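Local coordinates for protein putative rhamnosidase (Streptomyces avermitilis, PDB 3W5M) that hydrolyses terminal non-reducing alpha-L-rhamnose residues from citrus flavonoids and gum arabic, and binds L-rhamnose through a calcium-dependent carbohydrate-binding module, at residues N610-N615 and T891-R896; P628-A633 and F914-Y919; L638-D643 and T679-A684. One frame throughout, in Å; residues are numbered along the deposited sequence.

Interaction 1 (N610-N615 and T891-R896); sequences NKLHSN and TTMWER
N615 on helix 607-622 lays its carboxamide against the T891-T892 peptide. Its CG is anti to its own carbonyl carbon (chi1 -67°), which points the amide outward from the helix at this loop. CG lies 3.4 Å from T891 C. Between the two segments the amide bonds through a water and not directly. N615 ND2 donates to water 1 at 2.8 Å, and that water donates to T892 O at 3.0 Å. The other branch is less well matched: N615 OD1 sits 3.2 Å from T891 O, and both are acceptors. T891 O takes its hydrogen bond from Q505 instead.

M893 packs its tip against L612 and N615. Its chain is bent at chi2 (-52°) and again at chi3 (-70°), which folds the thioether back toward the helix. M893 SD rests on N615 CB at 3.8 Å. M893 CE meets L612 CD1, also at 3.8 Å, and the two side chains cross at about a right angle. K611, bent at chi2, brings NZ to 3.7 Å from T891 CG2. The loop runs on to E895, the inferred proton acceptor, so the contact ties helix 607-622 to an active-site loop. It depends on packing plus one water bridge, which satisfies polar groups that do not bond each other.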
loop_
_atom_site.group_PDB
_atom_site.type_symbol
_atom_site.label_atom_id
_atom_site.label_comp_id
_atom_site.label_asym_id
_atom_site.label_seq_id
_atom_site.Cartn_x
_atom_site.Cartn_y
_atom_site.Cartn_z
ATOM N N ASN A 610 -24.482 5.543 -4.964
ATOM C CA ASN A 610 -24.147 4.490 -4.023
ATOM C C ASN A 610 -23.001 3.631 -4.561
ATOM O O ASN A 610 -22.115 3.219 -3.792
ATOM C CB ASN A 610 -25.378 3.670 -3.674
ATOM C CG ASN A 610 -26.495 4.529 -3.074
ATOM O OD1 ASN A 610 -26.254 5.629 -2.561
ATOM N ND2 ASN A 610 -27.709 4.034 -3.141
ATOM N N LYS A 611 -23.016 3.387 -5.876
ATOM C CA LYS A 611 -21.912 2.683 -6.555
ATOM C C LYS A 611 -20.617 3.486 -6.550
ATOM O O LYS A 611 -19.525 2.941 -6.303
ATOM C CB LYS A 611 -22.299 2.298 -7.992
ATOM C CG LYS A 611 -21.277 1.403 -8.683
ATOM C CD LYS A 611 -20.997 0.163 -7.847
ATOM C CE LYS A 611 -20.280 -0.892 -8.663
ATOM N NZ LYS A 611 -20.058 -2.114 -7.822
ATOM N N LEU A 612 -20.726 4.788 -6.811
ATOM C CA LEU A 612 -19.582 5.645 -6.763
ATOM C C LEU A 612 -18.867 5.593 -5.379
ATOM O O LEU A 612 -17.624 5.419 -5.304
ATOM C CB LEU A 612 -19.977 7.093 -7.131
ATOM C CG LEU A 612 -18.832 8.090 -7.150
ATOM C CD1 LEU A 612 -17.711 7.659 -8.087
ATOM C CD2 LEU A 612 -19.374 9.470 -7.549
ATOM N N HIS A 613 -19.654 5.716 -4.315
ATOM C CA HIS A 613 -19.170 5.590 -2.944
ATOM C C HIS A 613 -18.508 4.215 -2.699
ATOM O O HIS A 613 -17.391 4.158 -2.182
ATOM C CB HIS A 613 -20.303 5.802 -1.968
ATOM C CG HIS A 613 -19.962 5.437 -0.566
ATOM N ND1 HIS A 613 -19.071 6.161 0.201
ATOM C CD2 HIS A 613 -20.399 4.421 0.214
ATOM C CE1 HIS A 613 -18.980 5.604 1.393
ATOM N NE2 HIS A 613 -19.774 4.548 1.428
ATOM N N SER A 614 -19.175 3.130 -3.095
ATOM C CA SER A 614 -18.567 1.793 -2.997
ATOM C C SER A 614 -17.197 1.755 -3.701
ATOM O O SER A 614 -16.205 1.279 -3.124
ATOM C CB SER A 614 -19.486 0.732 -3.601
ATOM O OG SER A 614 -18.926 -0.562 -3.373
ATOM N N ASN A 615 -17.128 2.295 -4.913
ATOM C CA ASN A 615 -15.895 2.304 -5.711
ATOM C C ASN A 615 -14.771 3.092 -5.041
ATOM O O ASN A 615 -13.605 2.675 -5.055
ATOM C CB ASN A 615 -16.152 2.811 -7.131
ATOM C CG ASN A 615 -17.023 1.864 -7.957
ATOM O OD1 ASN A 615 -17.534 0.850 -7.460
ATOM N ND2 ASN A 615 -17.197 2.194 -9.225
ATOM N N THR A 891 -15.563 -1.056 -10.656
ATOM C CA THR A 891 -15.826 -1.287 -9.244
ATOM C C THR A 891 -14.763 -0.575 -8.380
ATOM O O THR A 891 -14.735 -0.753 -7.171
ATOM C CB THR A 891 -15.849 -2.794 -8.907
ATOM O OG1 THR A 891 -14.655 -3.381 -9.424
ATOM C CG2 THR A 891 -17.104 -3.508 -9.549
ATOM N N THR A 892 -13.872 0.166 -9.030
ATOM C CA THR A 892 -12.843 0.980 -8.390
ATOM C C THR A 892 -12.719 2.220 -9.254
ATOM O O THR A 892 -13.433 2.331 -10.257
ATOM C CB THR A 892 -11.472 0.286 -8.326
ATOM O OG1 THR A 892 -11.094 -0.209 -9.628
ATOM C CG2 THR A 892 -11.473 -0.850 -7.316
ATOM N N MET A 893 -11.844 3.153 -8.873
ATOM C CA MET A 893 -11.604 4.345 -9.681
ATOM C C MET A 893 -10.448 4.066 -10.605
ATOM O O MET A 893 -9.432 3.474 -10.196
ATOM C CB MET A 893 -11.302 5.591 -8.830
ATOM C CG MET A 893 -12.271 5.784 -7.674
ATOM S SD MET A 893 -14.008 5.762 -8.098
ATOM C CE MET A 893 -13.996 7.336 -8.972
ATOM N N TRP A 894 -10.579 4.494 -11.858
ATOM C CA TRP A 894 -9.490 4.290 -12.830
ATOM C C TRP A 894 -8.450 5.397 -12.833
ATOM O O TRP A 894 -8.760 6.554 -12.478
ATOM C CB TRP A 894 -10.063 4.174 -14.253
ATOM C CG TRP A 894 -11.079 3.122 -14.456
ATOM C CD1 TRP A 894 -11.327 2.021 -13.675
ATOM C CD2 TRP A 894 -11.961 3.029 -15.580
ATOM N NE1 TRP A 894 -12.340 1.264 -14.245
ATOM C CE2 TRP A 894 -12.733 1.860 -15.417
ATOM C CE3 TRP A 894 -12.173 3.834 -16.710
ATOM C CZ2 TRP A 894 -13.732 1.481 -16.343
ATOM C CZ3 TRP A 894 -13.155 3.449 -17.642
ATOM C CH2 TRP A 894 -13.908 2.279 -17.451
ATOM N N GLU A 895 -7.238 5.067 -13.275
ATOM C CA GLU A 895 -6.184 6.045 -13.430
ATOM C C GLU A 895 -6.568 7.175 -14.404
ATOM O O GLU A 895 -6.152 8.316 -14.190
ATOM C CB GLU A 895 -4.901 5.398 -13.930
ATOM C CG GLU A 895 -3.662 6.291 -13.895
ATOM C CD GLU A 895 -2.375 5.532 -14.209
ATOM O OE1 GLU A 895 -2.469 4.419 -14.792
ATOM O OE2 GLU A 895 -1.268 6.049 -13.887
ATOM N N ARG A 896 -7.311 6.838 -15.470
ATOM C CA ARG A 896 -7.632 7.806 -16.554
ATOM C C ARG A 896 -9.130 7.940 -16.696
ATOM O O ARG A 896 -9.863 6.982 -16.484
ATOM C CB ARG A 896 -7.078 7.311 -17.899
ATOM C CG ARG A 896 -5.566 7.264 -18.011
ATOM C CD ARG A 896 -5.170 6.476 -19.260
ATOM N NE ARG A 896 -3.734 6.317 -19.442
ATOM C CZ ARG A 896 -2.952 7.183 -20.084
ATOM N NH1 ARG A 896 -3.458 8.294 -20.603
ATOM N NH2 ARG A 896 -1.654 6.953 -20.190
HETATM O O HOH W 1 -15.766 4.110 -10.706
#

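Interaction 2 (P628-A633 and F914-Y919); sequences PTDTPA and FNHYAY. With TRS (2-amino-2-hydroxymethyl-propane-1,3-diol), chain D.
D630 and H916 are brought together by two unlike first torsions. D630 holds CG between its backbone N and carbonyl carbon, the crowded position (chi1 60°). H916 has chi1 at -92°, off the usual staggered value, and this lays the imidazole beneath the D630 carbonyl. D630 O sits over the centre of one ring face and comes within 3.2 Å of H916 CG. T631 continues the cover, with CB 3.6 Å from H916 CE1. S913 binds H916 ND1 and so fixes the turn of the ring.

Both side chains then meet the same hydroxyl of a bound Tris molecule, probably from the crystallisation liquor. H916 NE2 donates to TRS O1 at 3.1 Å in an almost straight bond (175°). TRS O1 in turn donates to D630 OD2 at 2.5 Å. D630 and H916 both bind L-rhamnose in this enzyme, so the Tris hydroxyl probably stands in for a sugar hydroxyl. An alanine at H916 would probably leave that hydroxyl without its NE2 donor and open a gap under the D630 carbonyl.

Water 3 ties the backbones together. It donates to D630 O at 2.6 Å and to T629 O, and accepts from Y917 N at 2.8 Å. It also lies over one face of the Y917 ring. Water 2 links Y917 OH to P628 O. Further along, P632 CG packs against N915 ND2 at 3.6 Å, the two side chains crossing at about a right angle.

Segment 628-633 is loop, and 914-919 is loop running into a 3-10 segment at 918-919. P628 packs on F660, L661 and W664 of helix 658-671. Y917 touches D643 and I644 of helix 641-654, while P632 and N915 lean on V508 of strand 506-508.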
loop_
_atom_site.group_PDB
_atom_site.type_symbol
_atom_site.label_atom_id
_atom_site.label_comp_id
_atom_site.label_asym_id
_atom_site.label_seq_id
_atom_site.Cartn_x
_atom_site.Cartn_y
_atom_site.Cartn_z
ATOM N N PRO A 628 0.484 4.279 1.249
ATOM C CA PRO A 628 -0.597 4.686 0.352
ATOM C C PRO A 628 -0.084 4.648 -1.120
ATOM O O PRO A 628 0.755 5.464 -1.520
ATOM C CB PRO A 628 -0.933 6.100 0.828
ATOM C CG PRO A 628 0.360 6.628 1.391
ATOM C CD PRO A 628 1.092 5.426 1.950
ATOM N N THR A 629 -0.537 3.657 -1.891
ATOM C CA THR A 629 0.053 3.428 -3.207
ATOM C C THR A 629 -0.763 4.071 -4.311
ATOM O O THR A 629 -1.953 4.341 -4.126
ATOM C CB THR A 629 0.268 1.935 -3.532
ATOM O OG1 THR A 629 -0.945 1.210 -3.316
ATOM C CG2 THR A 629 1.376 1.368 -2.694
ATOM N N ASP A 630 -0.099 4.321 -5.442
ATOM C CA ASP A 630 -0.802 4.771 -6.650
ATOM C C ASP A 630 -1.667 3.666 -7.254
ATOM O O ASP A 630 -2.817 3.910 -7.566
ATOM C CB ASP A 630 0.170 5.324 -7.698
ATOM C CG ASP A 630 1.228 4.290 -8.174
ATOM O OD1 ASP A 630 1.685 3.407 -7.400
ATOM O OD2 ASP A 630 1.653 4.407 -9.339
ATOM N N THR A 631 -1.113 2.455 -7.378
ATOM C CA THR A 631 -1.867 1.323 -7.916
ATOM C C THR A 631 -1.338 0.057 -7.296
ATOM O O THR A 631 -0.159 -0.026 -6.990
ATOM C CB THR A 631 -1.782 1.230 -9.462
ATOM O OG1 THR A 631 -2.130 -0.094 -9.883
ATOM C CG2 THR A 631 -0.378 1.472 -9.929
ATOM N N PRO A 632 -2.221 -0.918 -7.063
ATOM C CA PRO A 632 -1.797 -2.160 -6.402
ATOM C C PRO A 632 -1.460 -3.293 -7.380
ATOM O O PRO A 632 -1.123 -4.411 -6.940
ATOM C CB PRO A 632 -3.032 -2.532 -5.584
ATOM C CG PRO A 632 -4.177 -2.048 -6.426
ATOM C CD PRO A 632 -3.688 -0.825 -7.179
ATOM N N ALA A 633 -1.541 -3.030 -8.678
ATOM C CA ALA A 633 -1.563 -4.133 -9.653
ATOM C C ALA A 633 -0.339 -4.181 -10.572
ATOM O O ALA A 633 0.284 -5.240 -10.717
ATOM C CB ALA A 633 -2.874 -4.140 -10.445
ATOM N N PHE A 914 -6.522 0.367 -13.525
ATOM C CA PHE A 914 -7.944 0.427 -13.217
ATOM C C PHE A 914 -8.244 0.579 -11.726
ATOM O O PHE A 914 -9.369 0.326 -11.286
ATOM C CB PHE A 914 -8.681 -0.766 -13.821
ATOM C CG PHE A 914 -8.609 -0.790 -15.315
ATOM C CD1 PHE A 914 -7.516 -1.363 -15.958
ATOM C CD2 PHE A 914 -9.581 -0.150 -16.078
ATOM C CE1 PHE A 914 -7.432 -1.353 -17.348
ATOM C CE2 PHE A 914 -9.506 -0.131 -17.467
ATOM C CZ PHE A 914 -8.426 -0.725 -18.098
ATOM N N ASN A 915 -7.242 1.018 -10.963
ATOM C CA ASN A 915 -7.375 1.140 -9.511
ATOM C C ASN A 915 -6.390 2.187 -8.932
ATOM O O ASN A 915 -5.445 1.842 -8.232
ATOM C CB ASN A 915 -7.162 -0.258 -8.858
ATOM C CG ASN A 915 -7.754 -0.368 -7.459
ATOM O OD1 ASN A 915 -8.247 0.602 -6.879
ATOM N ND2 ASN A 915 -7.728 -1.587 -6.909
ATOM N N HIS A 916 -6.594 3.458 -9.283
ATOM C CA HIS A 916 -5.925 4.613 -8.662
ATOM C C HIS A 916 -6.991 5.381 -7.889
ATOM O O HIS A 916 -8.063 5.640 -8.436
ATOM C CB HIS A 916 -5.426 5.578 -9.732
ATOM C CG HIS A 916 -4.017 5.350 -10.177
ATOM N ND1 HIS A 916 -3.634 4.226 -10.886
ATOM C CD2 HIS A 916 -2.916 6.136 -10.094
ATOM C CE1 HIS A 916 -2.352 4.311 -11.186
ATOM N NE2 HIS A 916 -1.890 5.458 -10.719
ATOM N N TYR A 917 -6.731 5.772 -6.639
ATOM C CA TYR A 917 -7.781 6.454 -5.902
ATOM C C TYR A 917 -7.990 7.944 -6.252
ATOM O O TYR A 917 -8.980 8.526 -5.814
ATOM C CB TYR A 917 -7.656 6.292 -4.366
ATOM C CG TYR A 917 -6.290 6.500 -3.761
ATOM C CD1 TYR A 917 -5.546 7.671 -3.981
ATOM C CD2 TYR A 917 -5.761 5.544 -2.922
ATOM C CE1 TYR A 917 -4.291 7.846 -3.408
ATOM C CE2 TYR A 917 -4.523 5.705 -2.338
ATOM C CZ TYR A 917 -3.792 6.852 -2.575
ATOM O OH TYR A 917 -2.564 6.976 -1.985
ATOM N N ALA A 918 -7.096 8.531 -7.049
ATOM C CA ALA A 918 -7.071 10.004 -7.236
ATOM C C ALA A 918 -8.438 10.613 -7.588
ATOM O O ALA A 918 -8.873 11.596 -6.956
ATOM C CB ALA A 918 -6.020 10.412 -8.265
ATOM N N TYR A 919 -9.123 10.047 -8.588
ATOM C CA TYR A 919 -10.441 10.574 -8.973
ATOM C C TYR A 919 -11.576 10.231 -8.008
ATOM O O TYR A 919 -12.683 10.752 -8.142
ATOM C CB TYR A 919 -10.791 10.204 -10.434
ATOM C CG TYR A 919 -9.845 10.855 -11.435
ATOM C CD1 TYR A 919 -9.476 12.198 -11.302
ATOM C CD2 TYR A 919 -9.323 10.139 -12.517
ATOM C CE1 TYR A 919 -8.608 12.803 -12.197
ATOM C CE2 TYR A 919 -8.460 10.737 -13.418
ATOM C CZ TYR A 919 -8.110 12.072 -13.254
ATOM O OH TYR A 919 -7.258 12.667 -14.148
HETATM C C TRS D . 1.303 8.721 -11.319
HETATM C C1 TRS D . 0.787 7.633 -10.356
HETATM C C2 TRS D . 0.786 10.106 -10.896
HETATM C C3 TRS D . 0.933 8.406 -12.767
HETATM N N TRS D . 2.778 8.730 -11.232
HETATM O O1 TRS D . 1.047 6.308 -10.876
HETATM O O2 TRS D . 1.246 10.422 -9.563
HETATM O O3 TRS D . -0.482 8.319 -12.927
HETATM O O HOH W 2 -0.149 7.548 -3.233
HETATM O O HOH W 3 -4.068 5.478 -5.853
#

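Interaction 3 (L638-D643 and T679-A684); sequences LGWTGD and TDVAPA
W640 covers V681 with its indole. The bond from CA to CB points away from segment 679-684, but chi1 of -86° swings the ring back. From CB the chain reaches CG, 3.7 Å from V681 CG1. CD2 and CE2 come closer to that methyl, CD2 at 3.4 Å. V681 CG1 stands over the face of the five-membered ring, 14° off its normal, a CH-pi contact. On the six-membered ring, CE3 lies 3.5 Å from D680 O and CZ3 lies 3.8 Å from D680 CB. The NE1 corner turns to E636, the inferred proton donor, and bonds its OE2.

The backbones form a single beta bridge, W640 with V681, just where helix 641-654 of the (alpha/alpha)6-barrel begins. W640 is the N-cap residue. A682 N donates to G639 O at 2.9 Å. On the other side of the bridge D680 O is gripped twice by T641, by its N at 3.0 Å (177°) and by OG1 at 2.9 Å. Both donors come from the same face of the carbonyl plane. G639 lies at the centre of an inverse gamma turn, where any side chain would run into A682 O. Water 4 joins G639 N to P683 O.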
loop_
_atom_site.group_PDB
_atom_site.type_symbol
_atom_site.label_atom_id
_atom_site.label_comp_id
_atom_site.label_asym_id
_atom_site.label_seq_id
_atom_site.Cartn_x
_atom_site.Cartn_y
_atom_site.Cartn_z
ATOM N N LEU A 638 3.991 2.367 -5.596
ATOM C CA LEU A 638 4.879 3.253 -4.862
ATOM C C LEU A 638 4.073 4.280 -4.088
ATOM O O LEU A 638 2.901 4.522 -4.412
ATOM C CB LEU A 638 5.822 3.949 -5.848
ATOM C CG LEU A 638 6.624 2.985 -6.737
ATOM C CD1 LEU A 638 7.494 3.824 -7.663
ATOM C CD2 LEU A 638 7.533 2.078 -5.913
ATOM N N GLY A 639 4.695 4.860 -3.054
ATOM C CA GLY A 639 4.022 5.819 -2.168
ATOM C C GLY A 639 4.004 7.201 -2.808
ATOM O O GLY A 639 4.725 8.103 -2.381
ATOM N N TRP A 640 3.199 7.344 -3.853
ATOM C CA TRP A 640 3.181 8.579 -4.660
ATOM C C TRP A 640 2.561 9.732 -3.889
ATOM O O TRP A 640 1.450 9.634 -3.397
ATOM C CB TRP A 640 2.429 8.345 -5.975
ATOM C CG TRP A 640 3.315 7.779 -7.068
ATOM C CD1 TRP A 640 3.434 6.460 -7.406
ATOM C CD2 TRP A 640 4.210 8.500 -7.943
ATOM N NE1 TRP A 640 4.316 6.316 -8.454
ATOM C CE2 TRP A 640 4.824 7.544 -8.785
ATOM C CE3 TRP A 640 4.549 9.857 -8.095
ATOM C CZ2 TRP A 640 5.757 7.890 -9.766
ATOM C CZ3 TRP A 640 5.462 10.203 -9.073
ATOM C CH2 TRP A 640 6.067 9.222 -9.898
ATOM N N THR A 641 3.328 10.812 -3.766
ATOM C CA THR A 641 2.919 11.966 -2.961
ATOM C C THR A 641 1.715 12.710 -3.579
ATOM O O THR A 641 0.764 13.056 -2.898
ATOM C CB THR A 641 4.141 12.920 -2.766
ATOM O OG1 THR A 641 4.700 13.286 -4.043
ATOM C CG2 THR A 641 5.196 12.228 -1.979
ATOM N N GLY A 642 1.745 12.905 -4.894
ATOM C CA GLY A 642 0.651 13.564 -5.601
ATOM C C GLY A 642 -0.697 12.924 -5.369
ATOM O O GLY A 642 -1.689 13.603 -5.047
ATOM N N ASP A 643 -0.737 11.591 -5.474
ATOM C CA ASP A 643 -1.983 10.885 -5.350
ATOM C C ASP A 643 -2.582 11.003 -3.955
ATOM O O ASP A 643 -3.786 11.133 -3.804
ATOM C CB ASP A 643 -1.743 9.406 -5.709
ATOM C CG ASP A 643 -1.211 9.242 -7.135
ATOM O OD1 ASP A 643 -0.186 9.883 -7.467
ATOM O OD2 ASP A 643 -1.836 8.499 -7.932
ATOM N N THR A 679 10.172 14.363 -1.844
ATOM C CA THR A 679 10.314 13.491 -3.031
ATOM C C THR A 679 8.977 13.178 -3.718
ATOM O O THR A 679 7.900 13.409 -3.158
ATOM C CB THR A 679 11.020 12.169 -2.630
ATOM O OG1 THR A 679 10.313 11.589 -1.510
ATOM C CG2 THR A 679 12.491 12.426 -2.221
ATOM N N ASP A 680 9.045 12.680 -4.961
ATOM C CA ASP A 680 7.862 12.298 -5.696
ATOM C C ASP A 680 7.228 11.046 -5.068
ATOM O O ASP A 680 6.025 10.878 -5.098
ATOM C CB ASP A 680 8.198 12.010 -7.168
ATOM C CG ASP A 680 8.643 13.268 -7.943
ATOM O OD1 ASP A 680 8.520 14.403 -7.410
ATOM O OD2 ASP A 680 9.124 13.097 -9.095
ATOM N N VAL A 681 8.061 10.166 -4.533
ATOM C CA VAL A 681 7.543 8.970 -3.829
ATOM C C VAL A 681 8.217 8.806 -2.483
ATOM O O VAL A 681 9.390 9.171 -2.304
ATOM C CB VAL A 681 7.706 7.645 -4.634
ATOM C CG1 VAL A 681 6.882 7.690 -5.930
ATOM C CG2 VAL A 681 9.173 7.308 -4.889
ATOM N N ALA A 682 7.493 8.199 -1.533
ATOM C CA ALA A 682 8.059 7.873 -0.234
ATOM C C ALA A 682 7.460 6.535 0.236
ATOM O O ALA A 682 6.245 6.383 0.206
ATOM C CB ALA A 682 7.751 8.982 0.766
ATOM N N PRO A 683 8.308 5.573 0.652
ATOM C CA PRO A 683 9.787 5.521 0.631
ATOM C C PRO A 683 10.361 5.805 -0.748
ATOM O O PRO A 683 9.775 5.447 -1.770
ATOM C CB PRO A 683 10.103 4.068 1.015
ATOM C CG PRO A 683 8.951 3.672 1.866
ATOM C CD PRO A 683 7.742 4.337 1.248
ATOM N N ALA A 684 11.519 6.449 -0.759
ATOM C CA ALA A 684 12.142 6.864 -2.006
ATOM C C ALA A 684 12.936 5.704 -2.608
ATOM O O ALA A 684 13.877 5.199 -2.004
ATOM C CB ALA A 684 13.020 8.097 -1.776
HETATM O O HOH W 4 7.358 4.199 -2.404
#

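In the fold
All three contacts contribute residues to the rhamnose site of the catalytic domain, interaction 1 through E895. Interactions 1 and 2 have centres 11 Å apart and share a backbone bond, M893 O to H916 N at 3.0 Å. E895, the inferred proton acceptor, packs its CD 3.3 Å from H916 CE1. Interactions 2 and 3 lie 12 Å apart between centres. D630 OD1 meets L638 N at 3.1 Å, and D630 CG lies 3.2 Å from W640 CD1. Interactions 1 and 3 do not touch; their nearest atoms are about 6 Å apart. The bound Tris connects all three, bonding E895, D630, H916 and D643, as well as W695.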